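Local coordinates for excinuclease ABC subunit A (Deinococcus radiodurans, PDB 2VF8) that binds DNA, zinc and ATP as a UvrA-family ABC ATPase and probably takes part in recognising damaged DNA for excision repair, at the interface of chains A and B. Coordinates in Å, arbitrary orientation; residue numbers count along the deposited sequence, not the author numbering. Chains: chain A/B, Excinuclease ABC subunit A.

The interface of chains A and B. Residues chain A 65, 91-95, 399-401; chain B 65, 92-95, 398-401.
Water 1 is gripped by two backbone carbonyls, one from each chain. It lies 2.6 Å from B:Gly400 O and 2.9 Å from A:Gly400 O, so it bridges two groups that can only accept. The tyrosines add a pair of hydrogen bonds. The phenol OH of B:Tyr65 hydrogen-bonds A:Ala94 O at 3.0 Å, and its twin runs from A:Tyr65 OH to B:Ala94 O at 3.1 Å. Both tyrosines hold CG anti to the backbone N (chi1 179° in B:Tyr65), which brings the rings tip to tip. A:Tyr65 CE2 meets B:Tyr65 CE2 at 3.4 Å. B:Tyr65 CZ lies over the rim of one face of the A:Tyr65 ring. A:Val95 CG2 lies 3.7 Å from B:Tyr65 CE1, on the side away from A:Tyr65, so the ring is held between the two. An alanine in place of B:Tyr65 would remove the phenol with its bond to A:Ala94 O, and would probably loosen the packing on A:Tyr65 and A:Val95. Between the tyrosines and the water, A:Pro93 and B:Pro93 cross obliquely. A:Pro93 CG lies 3.5 Å from B:Pro93 CG. Farther out, B:Phe399 and A:Pro92 lie side by side, with A:Pro92 N in plane at the phenyl edge. The patch belongs to a two-fold interface of identical chains. A:Tyr65 and B:Tyr65 come from helix 49-69, which begins at P-loop residue A:Lys49 and its twin. The prolines lead into strand 94-96, and the loop of A:Phe399 and B:Phe399 precedes strand 402-406.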
# COMPACT_ATOMS: atom_id res chain seq x y z
N TYR A 65 -6.09 -12.21 4.52
CA TYR A 65 -6.37 -10.92 5.08
C TYR A 65 -6.30 -9.88 4.02
O TYR A 65 -7.18 -9.05 3.91
CB TYR A 65 -5.40 -10.60 6.20
CG TYR A 65 -5.75 -9.33 6.89
CD1 TYR A 65 -6.70 -9.32 7.91
CD2 TYR A 65 -5.16 -8.12 6.53
CE1 TYR A 65 -7.05 -8.14 8.56
CE2 TYR A 65 -5.51 -6.93 7.18
CZ TYR A 65 -6.46 -6.95 8.19
OH TYR A 65 -6.83 -5.79 8.85
N LEU A 91 -6.45 -19.73 12.21
CA LEU A 91 -5.33 -18.82 11.92
C LEU A 91 -5.66 -17.30 12.00
O LEU A 91 -6.31 -16.70 11.13
CB LEU A 91 -4.74 -19.17 10.58
CG LEU A 91 -3.22 -19.23 10.46
CD1 LEU A 91 -2.73 -19.28 8.98
CD2 LEU A 91 -2.54 -18.12 11.22
N PRO A 92 -5.22 -16.66 13.07
CA PRO A 92 -5.43 -15.23 13.21
C PRO A 92 -4.48 -14.41 12.30
O PRO A 92 -3.48 -14.93 11.83
CB PRO A 92 -5.12 -14.97 14.67
CG PRO A 92 -4.90 -16.38 15.30
CD PRO A 92 -4.50 -17.25 14.22
N PRO A 93 -4.81 -13.14 12.03
CA PRO A 93 -3.95 -12.26 11.21
C PRO A 93 -2.44 -12.21 11.64
O PRO A 93 -2.15 -12.15 12.84
CB PRO A 93 -4.60 -10.89 11.41
CG PRO A 93 -6.06 -11.24 11.65
CD PRO A 93 -6.04 -12.47 12.47
N ALA A 94 -1.48 -12.26 10.71
CA ALA A 94 -0.09 -12.36 11.16
C ALA A 94 0.77 -11.15 10.90
O ALA A 94 0.53 -10.40 9.95
CB ALA A 94 0.55 -13.57 10.59
N VAL A 95 1.75 -10.94 11.76
CA VAL A 95 2.74 -9.90 11.57
C VAL A 95 4.15 -10.47 11.61
O VAL A 95 4.57 -11.08 12.60
CB VAL A 95 2.56 -8.73 12.53
CG1 VAL A 95 3.55 -7.63 12.24
CG2 VAL A 95 1.19 -8.14 12.36
N PHE A 399 -3.45 -6.39 19.17
CA PHE A 399 -4.05 -7.44 19.99
C PHE A 399 -4.51 -8.44 18.99
O PHE A 399 -4.88 -8.05 17.85
CB PHE A 399 -5.28 -6.91 20.72
CG PHE A 399 -5.99 -7.93 21.51
CD1 PHE A 399 -5.50 -8.33 22.75
CD2 PHE A 399 -7.14 -8.51 21.04
CE1 PHE A 399 -6.15 -9.29 23.49
CE2 PHE A 399 -7.81 -9.49 21.78
CZ PHE A 399 -7.32 -9.88 22.99
N GLY A 400 -4.51 -9.70 19.41
CA GLY A 400 -5.06 -10.79 18.63
C GLY A 400 -4.39 -11.17 17.32
O GLY A 400 -5.08 -11.61 16.40
N VAL A 401 -3.06 -11.03 17.24
CA VAL A 401 -2.30 -11.41 16.05
C VAL A 401 -1.23 -12.40 16.43
O VAL A 401 -0.99 -12.62 17.63
CB VAL A 401 -1.58 -10.25 15.43
CG1 VAL A 401 -2.54 -9.18 15.15
CG2 VAL A 401 -0.47 -9.75 16.34
N TYR B 65 -2.63 -1.98 12.41
CA TYR B 65 -2.24 -3.24 11.79
C TYR B 65 -1.37 -3.04 10.60
O TYR B 65 -0.47 -3.81 10.38
CB TYR B 65 -3.41 -4.17 11.48
CG TYR B 65 -2.97 -5.47 10.82
CD1 TYR B 65 -2.59 -6.57 11.56
CD2 TYR B 65 -2.95 -5.57 9.44
CE1 TYR B 65 -2.20 -7.74 10.92
CE2 TYR B 65 -2.56 -6.72 8.80
CZ TYR B 65 -2.18 -7.79 9.53
OH TYR B 65 -1.78 -8.91 8.82
N PRO B 92 -9.02 -6.57 18.23
CA PRO B 92 -8.38 -7.42 17.20
C PRO B 92 -8.37 -6.66 15.90
O PRO B 92 -8.91 -5.56 15.87
CB PRO B 92 -9.30 -8.66 17.12
CG PRO B 92 -10.20 -8.56 18.29
CD PRO B 92 -10.36 -7.06 18.56
N PRO B 93 -7.79 -7.24 14.85
CA PRO B 93 -7.68 -6.49 13.61
C PRO B 93 -9.05 -6.57 12.90
O PRO B 93 -9.84 -7.51 13.20
CB PRO B 93 -6.58 -7.23 12.84
CG PRO B 93 -6.11 -8.39 13.77
CD PRO B 93 -7.26 -8.61 14.71
N ALA B 94 -9.31 -5.62 11.99
CA ALA B 94 -10.66 -5.44 11.49
C ALA B 94 -10.81 -5.55 10.00
O ALA B 94 -9.86 -5.30 9.30
CB ALA B 94 -11.19 -4.12 11.96
N VAL B 95 -12.01 -5.90 9.55
CA VAL B 95 -12.41 -5.80 8.15
C VAL B 95 -13.74 -5.12 8.05
O VAL B 95 -14.74 -5.56 8.68
CB VAL B 95 -12.52 -7.15 7.51
CG1 VAL B 95 -13.05 -7.00 6.12
CG2 VAL B 95 -11.14 -7.84 7.52
N LEU B 398 -11.43 -16.23 7.16
CA LEU B 398 -10.75 -15.41 8.11
C LEU B 398 -11.10 -15.81 9.51
O LEU B 398 -12.23 -16.26 9.75
CB LEU B 398 -11.21 -13.99 7.89
CG LEU B 398 -10.23 -13.24 7.03
CD1 LEU B 398 -10.96 -12.10 6.42
CD2 LEU B 398 -9.20 -12.74 8.00
N PHE B 399 -10.18 -15.63 10.45
CA PHE B 399 -10.47 -16.03 11.81
C PHE B 399 -9.81 -15.08 12.73
O PHE B 399 -8.72 -14.61 12.43
CB PHE B 399 -9.97 -17.45 12.06
CG PHE B 399 -9.90 -17.84 13.50
CD1 PHE B 399 -10.99 -18.41 14.12
CD2 PHE B 399 -8.75 -17.63 14.22
CE1 PHE B 399 -10.94 -18.80 15.45
CE2 PHE B 399 -8.68 -18.01 15.55
CZ PHE B 399 -9.78 -18.61 16.17
N GLY B 400 -10.47 -14.78 13.85
CA GLY B 400 -10.06 -13.72 14.76
C GLY B 400 -10.16 -12.32 14.19
O GLY B 400 -9.16 -11.69 14.17
N VAL B 401 -11.34 -11.80 13.79
CA VAL B 401 -11.36 -10.47 13.20
C VAL B 401 -12.59 -9.68 13.63
O VAL B 401 -13.52 -10.31 14.16
CB VAL B 401 -11.27 -10.70 11.73
CG1 VAL B 401 -10.12 -11.66 11.47
CG2 VAL B 401 -12.60 -11.35 11.20
O HOH W 1 -7.96 -11.98 16.47